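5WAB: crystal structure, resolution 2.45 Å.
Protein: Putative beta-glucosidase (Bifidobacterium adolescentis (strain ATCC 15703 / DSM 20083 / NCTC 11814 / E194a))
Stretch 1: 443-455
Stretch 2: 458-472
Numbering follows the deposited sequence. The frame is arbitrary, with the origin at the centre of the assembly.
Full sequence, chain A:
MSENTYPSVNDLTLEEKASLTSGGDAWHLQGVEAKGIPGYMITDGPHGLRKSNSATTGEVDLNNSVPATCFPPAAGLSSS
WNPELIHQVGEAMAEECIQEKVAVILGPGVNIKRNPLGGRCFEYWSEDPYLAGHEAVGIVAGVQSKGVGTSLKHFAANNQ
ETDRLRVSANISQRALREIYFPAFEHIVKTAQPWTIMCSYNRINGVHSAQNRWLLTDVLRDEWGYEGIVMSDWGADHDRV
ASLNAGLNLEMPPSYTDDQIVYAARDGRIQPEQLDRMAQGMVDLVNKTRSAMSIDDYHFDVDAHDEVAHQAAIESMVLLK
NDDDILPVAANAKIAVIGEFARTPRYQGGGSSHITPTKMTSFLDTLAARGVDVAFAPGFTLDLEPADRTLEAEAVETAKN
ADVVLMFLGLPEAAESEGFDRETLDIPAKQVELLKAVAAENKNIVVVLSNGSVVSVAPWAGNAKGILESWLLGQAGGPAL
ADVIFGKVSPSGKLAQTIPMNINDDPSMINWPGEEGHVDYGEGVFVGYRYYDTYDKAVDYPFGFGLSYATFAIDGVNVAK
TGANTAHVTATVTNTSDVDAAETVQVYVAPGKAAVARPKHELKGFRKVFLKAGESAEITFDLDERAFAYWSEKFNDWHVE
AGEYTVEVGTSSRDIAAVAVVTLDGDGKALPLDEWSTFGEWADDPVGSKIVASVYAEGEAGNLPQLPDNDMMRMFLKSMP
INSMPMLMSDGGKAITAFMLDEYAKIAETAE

Stretch 1, residues 443-455: NIVVVLSNGSVVS
Stretch 2 (458-472) PWAGNAKGILESWLL

Two parallel strands, 444-449 and 465-468, lie side by side in one sheet, their axes 4.6 Å apart at closest approach and 13° from exact alignment; the contact buries 987 Å², both sides summed. Both strands are extended, with phi between -90° and -130° and psi between 106° and 136°. The register pairs Val445 with Gly465, Val446 with Ile466, Val447 with Leu467 and Leu448 with Glu468, with CA-CA distances of 4.4, 4.9, 4.8 and 4.8 Å.

Ile444 (chi1 m, chi2 t) opens the ladder: its O accepts from Lys464 N at 3.0 Å and from Gly465 N at 3.2 Å, the latter much the straighter bond (165° against 132°), while Ile444 CD1 packs 3.4 Å from Asn462 O. Lys464 is modelled only to CB. Val445 (t) sits opposite Gly465, whose lack of a side chain suits this closest pairing: an ideal CB there would come within 3.4 Å of Val445 CG2. Val445 CA also makes a CA-H...O contact with Gly465 O at 3.2 Å.

Val446 (t) bonds through both its backbone polar atoms, Val446 N to Gly465 O at 2.8 Å and Leu467 N to Val446 O at 2.9 Å, so it straddles Ile466 in the usual parallel pattern. Its side chain shares a face with Ile466 and Leu448; Val446 CG2 meets Ala463 CB at 3.8 Å and Val446 CG1 lies 3.9 Å from Trp459 CZ3. Val447 (t) points to the other face with Leu467 (t, p), Val447 CG2 to Leu467 CB being 4.4 Å.

Leu448 (m, t) continues the ladder, Leu448 N donating to Leu467 O at 2.9 Å. Leu448 CD2 reaches Trp459 CH2 at 3.8 Å, and Leu448 CD1 reaches Ile466 CG2 at 4.2 Å. Where the second strand ends, Leu448 O takes two bonds from one residue: Ser469 N at 3.1 Å and, with chi1 p, Ser469 OG at a very short 2.5 Å.

Past Ser449 (m), Asn450 (chi1 p, chi2 -50°) carries the pairing one step further, Asn450 N donating to Trp470 O at 3.2 Å; Trp470 has the unusual phi/psi of 47/-123°. Asn450 ND2 donates to Glu468 OE2 and to Ser452 O, both at 2.8 Å, so that one amide nitrogen holds the end of strand 465-468, through Glu468, and braces its own loop, through Ser452. Asn450 OD1 lies only 2.7 Å from Glu468 OE1, which also accepts from Trp470 N at 2.8 Å; Glu468 is t, p, with chi3 -79°.

Gly451 CA lies 4.0 Å from Leu471 CD1. The loop then passes the edge of the Trp470 ring (m, chi2 106°): Ser452 C is 3.6 Å and Val453 N 3.8 Å from Trp470 CZ3, and Val453 CG2 is 4.1 Å from Trp470 CH2. At the far end, Ser455 O accepts a weak bond from Trp459 NE1 (3.1 Å, 132°; Trp459 chi1 p, chi2 -96°). The one N-H of Trp459 NE1 is shared between Ser455 O and a water 3.1 Å from NE1; the same water donates to Ser455 OG at 2.6 Å, so it forms a second, bridging route between the two residues.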

ATOM      1  N   ASN A 443      11.327 -30.059  12.774  1.00 54.07           N
ATOM      2  CA  ASN A 443       9.973 -29.766  12.304  1.00 51.57           C
ATOM      3  C   ASN A 443       9.551 -28.427  12.896  1.00 47.78           C
ATOM      4  O   ASN A 443       8.783 -28.344  13.858  1.00 47.48           O
ATOM      5  CB  ASN A 443       9.012 -30.879  12.693  1.00 52.90           C
ATOM      6  CG  ASN A 443       9.268 -32.153  11.930  1.00 56.29           C
ATOM      7  OD1 ASN A 443       9.584 -32.122  10.740  1.00 56.82           O
ATOM      8  ND2 ASN A 443       9.152 -33.286  12.611  1.00 59.21           N
ATOM      9  N   ILE A 444      10.073 -27.358  12.299  1.00 44.43           N
ATOM     10  CA  ILE A 444       9.863 -25.996  12.772  1.00 41.21           C
ATOM     11  C   ILE A 444       9.052 -25.232  11.735  1.00 38.51           C
ATOM     12  O   ILE A 444       9.348 -25.295  10.537  1.00 36.81           O
ATOM     13  CB  ILE A 444      11.197 -25.284  13.041  1.00 39.91           C
ATOM     14  CG1 ILE A 444      12.033 -26.074  14.048  1.00 40.47           C
ATOM     15  CG2 ILE A 444      10.944 -23.874  13.543  1.00 37.50           C
ATOM     16  CD1 ILE A 444      13.314 -25.401  14.448  1.00 39.77           C
ATOM     17  N   VAL A 445       8.015 -24.537  12.193  1.00 35.24           N
ATOM     18  CA  VAL A 445       7.324 -23.528  11.398  1.00 35.41           C
ATOM     19  C   VAL A 445       7.577 -22.176  12.052  1.00 34.90           C
ATOM     20  O   VAL A 445       7.259 -21.980  13.232  1.00 31.45           O
ATOM     21  CB  VAL A 445       5.819 -23.811  11.277  1.00 35.32           C
ATOM     22  CG1 VAL A 445       5.174 -22.789  10.360  1.00 33.58           C
ATOM     23  CG2 VAL A 445       5.573 -25.214  10.756  1.00 37.28           C
ATOM     24  N   VAL A 446       8.159 -21.254  11.295  1.00 28.76           N
ATOM     25  CA  VAL A 446       8.407 -19.892  11.751  1.00 28.08           C
ATOM     26  C   VAL A 446       7.304 -18.989  11.214  1.00 27.33           C
ATOM     27  O   VAL A 446       7.047 -18.966  10.005  1.00 27.29           O
ATOM     28  CB  VAL A 446       9.797 -19.407  11.311  1.00 28.27           C
ATOM     29  CG1 VAL A 446       9.933 -17.903  11.508  1.00 27.28           C
ATOM     30  CG2 VAL A 446      10.873 -20.146  12.085  1.00 29.70           C
ATOM     31  N   VAL A 447       6.630 -18.269  12.110  1.00 27.80           N
ATOM     32  CA  VAL A 447       5.643 -17.252  11.748  1.00 27.25           C
ATOM     33  C   VAL A 447       6.245 -15.881  12.024  1.00 27.21           C
ATOM     34  O   VAL A 447       6.661 -15.599  13.155  1.00 27.66           O
ATOM     35  CB  VAL A 447       4.325 -17.435  12.520  1.00 27.97           C
ATOM     36  CG1 VAL A 447       3.318 -16.372  12.104  1.00 27.16           C
ATOM     37  CG2 VAL A 447       3.769 -18.837  12.301  1.00 28.22           C
ATOM     38  N   LEU A 448       6.252 -15.017  11.009  1.00 26.17           N
ATOM     39  CA  LEU A 448       6.919 -13.721  11.073  1.00 26.08           C
ATOM     40  C   LEU A 448       5.937 -12.595  11.381  1.00 26.93           C
ATOM     41  O   LEU A 448       4.853 -12.521  10.793  1.00 26.34           O
ATOM     42  CB  LEU A 448       7.630 -13.419   9.752  1.00 25.22           C
ATOM     43  CG  LEU A 448       8.841 -14.272   9.374  1.00 25.38           C
ATOM     44  CD1 LEU A 448       9.278 -13.970   7.950  1.00 24.57           C
ATOM     45  CD2 LEU A 448       9.987 -14.027  10.342  1.00 26.01           C
ATOM     46  N   SER A 449       6.339 -11.708  12.293  1.00 27.89           N
ATOM     47  CA  SER A 449       5.615 -10.481  12.613  1.00 26.72           C
ATOM     48  C   SER A 449       6.524  -9.302  12.298  1.00 27.04           C
ATOM     49  O   SER A 449       7.579  -9.143  12.925  1.00 28.06           O
ATOM     50  CB  SER A 449       5.203 -10.442  14.087  1.00 27.29           C
ATOM     51  OG  SER A 449       4.289 -11.471  14.403  1.00 29.00           O
ATOM     52  N   ASN A 450       6.131  -8.485  11.324  1.00 25.53           N
ATOM     53  CA  ASN A 450       6.980  -7.374  10.917  1.00 24.24           C
ATOM     54  C   ASN A 450       6.178  -6.407  10.060  1.00 22.77           C
ATOM     55  O   ASN A 450       5.324  -6.830   9.277  1.00 21.74           O
ATOM     56  CB  ASN A 450       8.213  -7.876  10.154  1.00 22.49           C
ATOM     57  CG  ASN A 450       7.863  -8.918   9.117  1.00 21.23           C
ATOM     58  OD1 ASN A 450       7.158  -9.882   9.410  1.00 21.14           O
ATOM     59  ND2 ASN A 450       8.345  -8.728   7.897  1.00 21.91           N
ATOM     60  N   GLY A 451       6.439  -5.110  10.239  1.00 23.62           N
ATOM     61  CA  GLY A 451       5.773  -4.099   9.437  1.00 24.12           C
ATOM     62  C   GLY A 451       6.328  -3.928   8.041  1.00 24.38           C
ATOM     63  O   GLY A 451       5.610  -3.450   7.158  1.00 22.88           O
ATOM     64  N   SER A 452       7.586  -4.304   7.816  1.00 26.32           N
ATOM     65  CA  SER A 452       8.181  -4.230   6.489  1.00 27.19           C
ATOM     66  C   SER A 452       9.130  -5.409   6.318  1.00 27.39           C
ATOM     67  O   SER A 452       9.333  -6.204   7.239  1.00 28.78           O
ATOM     68  CB  SER A 452       8.893  -2.893   6.269  1.00 29.98           C
ATOM     69  OG  SER A 452       9.246  -2.743   4.904  1.00 33.43           O
ATOM     70  N   VAL A 453       9.708  -5.517   5.116  1.00 27.14           N
ATOM     71  CA  VAL A 453      10.471  -6.702   4.732  1.00 26.13           C
ATOM     72  C   VAL A 453      11.564  -6.984   5.747  1.00 26.93           C
ATOM     73  O   VAL A 453      12.345  -6.097   6.106  1.00 22.95           O
ATOM     74  CB  VAL A 453      11.071  -6.523   3.326  1.00 26.52           C
ATOM     75  CG1 VAL A 453      12.150  -7.543   3.084  1.00 27.14           C
ATOM     76  CG2 VAL A 453      10.002  -6.676   2.273  1.00 26.95           C
ATOM     77  N   VAL A 454      11.625  -8.230   6.207  1.00 25.23           N
ATOM     78  CA  VAL A 454      12.771  -8.723   6.954  1.00 26.92           C
ATOM     79  C   VAL A 454      13.481  -9.758   6.090  1.00 27.23           C
ATOM     80  O   VAL A 454      12.874 -10.399   5.225  1.00 25.57           O
ATOM     81  CB  VAL A 454      12.379  -9.319   8.323  1.00 25.64           C
ATOM     82  CG1 VAL A 454      11.681  -8.269   9.181  1.00 24.60           C
ATOM     83  CG2 VAL A 454      11.514 -10.562   8.149  1.00 24.08           C
ATOM     84  N   SER A 455      14.785  -9.896   6.308  1.00 29.29           N
ATOM     85  CA  SER A 455      15.548 -10.927   5.623  1.00 29.75           C
ATOM     86  C   SER A 455      15.154 -12.303   6.142  1.00 30.37           C
ATOM     87  O   SER A 455      14.875 -12.484   7.332  1.00 30.90           O
ATOM     88  CB  SER A 455      17.038 -10.695   5.833  1.00 32.01           C
ATOM     89  OG  SER A 455      17.308 -10.510   7.212  1.00 34.73           O
ATOM     90  N   PRO A 458      19.088 -15.885   5.494  1.00 35.72           N
ATOM     91  CA  PRO A 458      20.178 -16.235   6.424  1.00 36.09           C
ATOM     92  C   PRO A 458      19.827 -17.318   7.431  1.00 36.12           C
ATOM     93  O   PRO A 458      20.741 -17.981   7.935  1.00 38.56           O
ATOM     94  CB  PRO A 458      20.495 -14.901   7.121  1.00 36.25           C
ATOM     95  CG  PRO A 458      19.369 -13.983   6.772  1.00 35.35           C
ATOM     96  CD  PRO A 458      18.904 -14.424   5.433  1.00 35.08           C
ATOM     97  N   TRP A 459      18.548 -17.517   7.750  1.00 35.00           N
ATOM     98  CA  TRP A 459      18.145 -18.502   8.747  1.00 35.59           C
ATOM     99  C   TRP A 459      17.100 -19.495   8.252  1.00 35.78           C
ATOM    100  O   TRP A 459      16.690 -20.368   9.026  1.00 35.92           O
ATOM    101  CB  TRP A 459      17.612 -17.797  10.003  1.00 34.75           C
ATOM    102  CG  TRP A 459      16.615 -16.731   9.690  1.00 33.96           C
ATOM    103  CD1 TRP A 459      16.860 -15.393   9.564  1.00 33.14           C
ATOM    104  CD2 TRP A 459      15.210 -16.907   9.457  1.00 32.13           C
ATOM    105  NE1 TRP A 459      15.700 -14.729   9.266  1.00 31.36           N
ATOM    106  CE2 TRP A 459      14.671 -15.631   9.195  1.00 30.55           C
ATOM    107  CE3 TRP A 459      14.358 -18.016   9.444  1.00 30.49           C
ATOM    108  CZ2 TRP A 459      13.315 -15.433   8.921  1.00 29.57           C
ATOM    109  CZ3 TRP A 459      13.009 -17.818   9.169  1.00 29.22           C
ATOM    110  CH2 TRP A 459      12.502 -16.534   8.914  1.00 28.64           C
ATOM    111  N   ALA A 460      16.642 -19.378   7.004  1.00 36.02           N
ATOM    112  CA  ALA A 460      15.561 -20.223   6.508  1.00 35.46           C
ATOM    113  C   ALA A 460      15.901 -21.709   6.556  1.00 36.29           C
ATOM    114  O   ALA A 460      14.987 -22.542   6.549  1.00 36.63           O
ATOM    115  CB  ALA A 460      15.195 -19.814   5.082  1.00 35.33           C
ATOM    116  N   GLY A 461      17.187 -22.064   6.589  1.00 36.62           N
ATOM    117  CA  GLY A 461      17.567 -23.465   6.642  1.00 37.68           C
ATOM    118  C   GLY A 461      17.144 -24.176   7.911  1.00 37.74           C
ATOM    119  O   GLY A 461      17.125 -25.410   7.946  1.00 37.89           O
ATOM    120  N   ASN A 462      16.822 -23.428   8.961  1.00 37.60           N
ATOM    121  CA  ASN A 462      16.392 -24.008  10.225  1.00 37.19           C
ATOM    122  C   ASN A 462      14.879 -24.128  10.334  1.00 35.91           C
ATOM    123  O   ASN A 462      14.375 -24.546  11.382  1.00 36.71           O
ATOM    124  CB  ASN A 462      16.942 -23.182  11.392  1.00 37.30           C
ATOM    125  CG  ASN A 462      18.445 -22.992  11.304  1.00 38.79           C
ATOM    126  OD1 ASN A 462      19.217 -23.866  11.701  1.00 40.37           O
ATOM    127  ND2 ASN A 462      18.867 -21.845  10.786  1.00 38.64           N
ATOM    128  N   ALA A 463      14.144 -23.788   9.279  1.00 33.91           N
ATOM    129  CA  ALA A 463      12.689 -23.834   9.300  1.00 33.57           C
ATOM    130  C   ALA A 463      12.196 -24.602   8.086  1.00 32.72           C
ATOM    131  O   ALA A 463      12.622 -24.330   6.957  1.00 32.75           O
ATOM    132  CB  ALA A 463      12.092 -22.424   9.316  1.00 33.04           C
ATOM    133  N   LYS A 464      11.300 -25.561   8.322  1.00 31.74           N
ATOM    134  CA  LYS A 464      10.664 -26.263   7.217  1.00 31.36           C
ATOM    135  C   LYS A 464       9.515 -25.455   6.642  1.00 30.46           C
ATOM    136  O   LYS A 464       9.269 -25.505   5.433  1.00 31.36           O
ATOM    137  CB  LYS A 464      10.176 -27.640   7.676  1.00 31.04           C
ATOM    138  N   GLY A 465       8.818 -24.702   7.486  1.00 29.72           N
ATOM    139  CA  GLY A 465       7.730 -23.854   7.052  1.00 28.09           C
ATOM    140  C   GLY A 465       7.935 -22.423   7.502  1.00 27.88           C
ATOM    141  O   GLY A 465       8.321 -22.186   8.652  1.00 27.64           O
ATOM    142  N   ILE A 466       7.705 -21.467   6.602  1.00 27.74           N
ATOM    143  CA  ILE A 466       7.867 -20.044   6.885  1.00 28.04           C
ATOM    144  C   ILE A 466       6.606 -19.323   6.435  1.00 28.96           C
ATOM    145  O   ILE A 466       6.305 -19.269   5.235  1.00 29.48           O
ATOM    146  CB  ILE A 466       9.106 -19.438   6.213  1.00 27.84           C
ATOM    147  CG1 ILE A 466      10.363 -20.176   6.658  1.00 28.28           C
ATOM    148  CG2 ILE A 466       9.216 -17.949   6.520  1.00 22.35           C
ATOM    149  CD1 ILE A 466      11.613 -19.658   6.013  1.00 28.76           C
ATOM    150  N   LEU A 467       5.868 -18.780   7.391  1.00 27.67           N
ATOM    151  CA  LEU A 467       4.662 -18.018   7.122  1.00 27.24           C
ATOM    152  C   LEU A 467       4.944 -16.559   7.456  1.00 25.79           C
ATOM    153  O   LEU A 467       5.243 -16.231   8.608  1.00 26.97           O
ATOM    154  CB  LEU A 467       3.486 -18.560   7.936  1.00 28.30           C
ATOM    155  CG  LEU A 467       2.115 -17.991   7.584  1.00 28.28           C
ATOM    156  CD1 LEU A 467       1.755 -18.362   6.157  1.00 28.23           C
ATOM    157  CD2 LEU A 467       1.080 -18.530   8.549  1.00 28.88           C
ATOM    158  N   GLU A 468       4.903 -15.700   6.441  1.00 25.45           N
ATOM    159  CA  GLU A 468       5.068 -14.260   6.627  1.00 24.72           C
ATOM    160  C   GLU A 468       3.688 -13.650   6.859  1.00 24.76           C
ATOM    161  O   GLU A 468       2.890 -13.524   5.924  1.00 25.85           O
ATOM    162  CB  GLU A 468       5.769 -13.640   5.420  1.00 23.59           C
ATOM    163  CG  GLU A 468       5.742 -12.114   5.356  1.00 24.75           C
ATOM    164  CD  GLU A 468       6.375 -11.430   6.559  1.00 23.82           C
ATOM    165  OE1 GLU A 468       5.716 -11.348   7.618  1.00 22.97           O
ATOM    166  OE2 GLU A 468       7.527 -10.960   6.439  1.00 23.00           O
ATOM    167  N   SER A 469       3.404 -13.275   8.107  1.00 23.82           N
ATOM    168  CA  SER A 469       2.086 -12.789   8.488  1.00 23.37           C
ATOM    169  C   SER A 469       2.037 -11.280   8.684  1.00 22.72           C
ATOM    170  O   SER A 469       0.987 -10.762   9.075  1.00 23.73           O
ATOM    171  CB  SER A 469       1.610 -13.488   9.768  1.00 24.66           C
ATOM    172  OG  SER A 469       2.481 -13.237  10.855  1.00 25.35           O
ATOM    173  N   TRP A 470       3.140 -10.573   8.422  1.00 21.93           N
ATOM    174  CA  TRP A 470       3.219  -9.119   8.513  1.00 22.41           C
ATOM    175  C   TRP A 470       2.615  -8.585   9.805  1.00 24.46           C
ATOM    176  O   TRP A 470       3.034  -8.970  10.901  1.00 25.52           O
ATOM    177  CB  TRP A 470       2.519  -8.478   7.313  1.00 20.75           C
ATOM    178  CG  TRP A 470       3.074  -8.901   5.994  1.00 20.07           C
ATOM    179  CD1 TRP A 470       2.495  -9.749   5.101  1.00 19.47           C
ATOM    180  CD2 TRP A 470       4.318  -8.490   5.410  1.00 19.25           C
ATOM    181  NE1 TRP A 470       3.299  -9.895   3.997  1.00 19.16           N
ATOM    182  CE2 TRP A 470       4.423  -9.132   4.162  1.00 19.34           C
ATOM    183  CE3 TRP A 470       5.352  -7.644   5.823  1.00 19.48           C
ATOM    184  CZ2 TRP A 470       5.522  -8.958   3.319  1.00 19.94           C
ATOM    185  CZ3 TRP A 470       6.441  -7.469   4.990  1.00 20.36           C
ATOM    186  CH2 TRP A 470       6.518  -8.126   3.750  1.00 20.81           C
ATOM    187  N   LEU A 471       1.635  -7.693   9.672  1.00 24.57           N
ATOM    188  CA  LEU A 471       0.810  -7.230  10.780  1.00 27.26           C
ATOM    189  C   LEU A 471      -0.641  -7.532  10.437  1.00 26.54           C
ATOM    190  O   LEU A 471      -1.126  -7.132   9.375  1.00 26.65           O
ATOM    191  CB  LEU A 471       1.007  -5.730  11.048  1.00 29.09           C
ATOM    192  CG  LEU A 471       2.409  -5.280  11.485  1.00 30.99           C
ATOM    193  CD1 LEU A 471       2.480  -3.764  11.655  1.00 31.75           C
ATOM    194  CD2 LEU A 471       2.833  -5.978  12.768  1.00 30.71           C
ATOM    195  N   LEU A 472      -1.329  -8.234  11.336  1.00 27.03           N
ATOM    196  CA  LEU A 472      -2.626  -8.826  11.034  1.00 26.72           C
ATOM    197  C   LEU A 472      -3.807  -8.073  11.631  1.00 28.30           C
ATOM    198  O   LEU A 472      -4.951  -8.393  11.297  1.00 29.59           O
ATOM    199  CB  LEU A 472      -2.658 -10.279  11.522  1.00 26.15           C
ATOM    200  CG  LEU A 472      -1.683 -11.238  10.837  1.00 24.30           C
ATOM    201  CD1 LEU A 472      -1.655 -12.568  11.561  1.00 24.55           C
ATOM    202  CD2 LEU A 472      -2.064 -11.438   9.382  1.00 23.47           C
TER
HETATM  203  O   HOH W   1      16.932 -11.906   9.399  1.00 23.40           O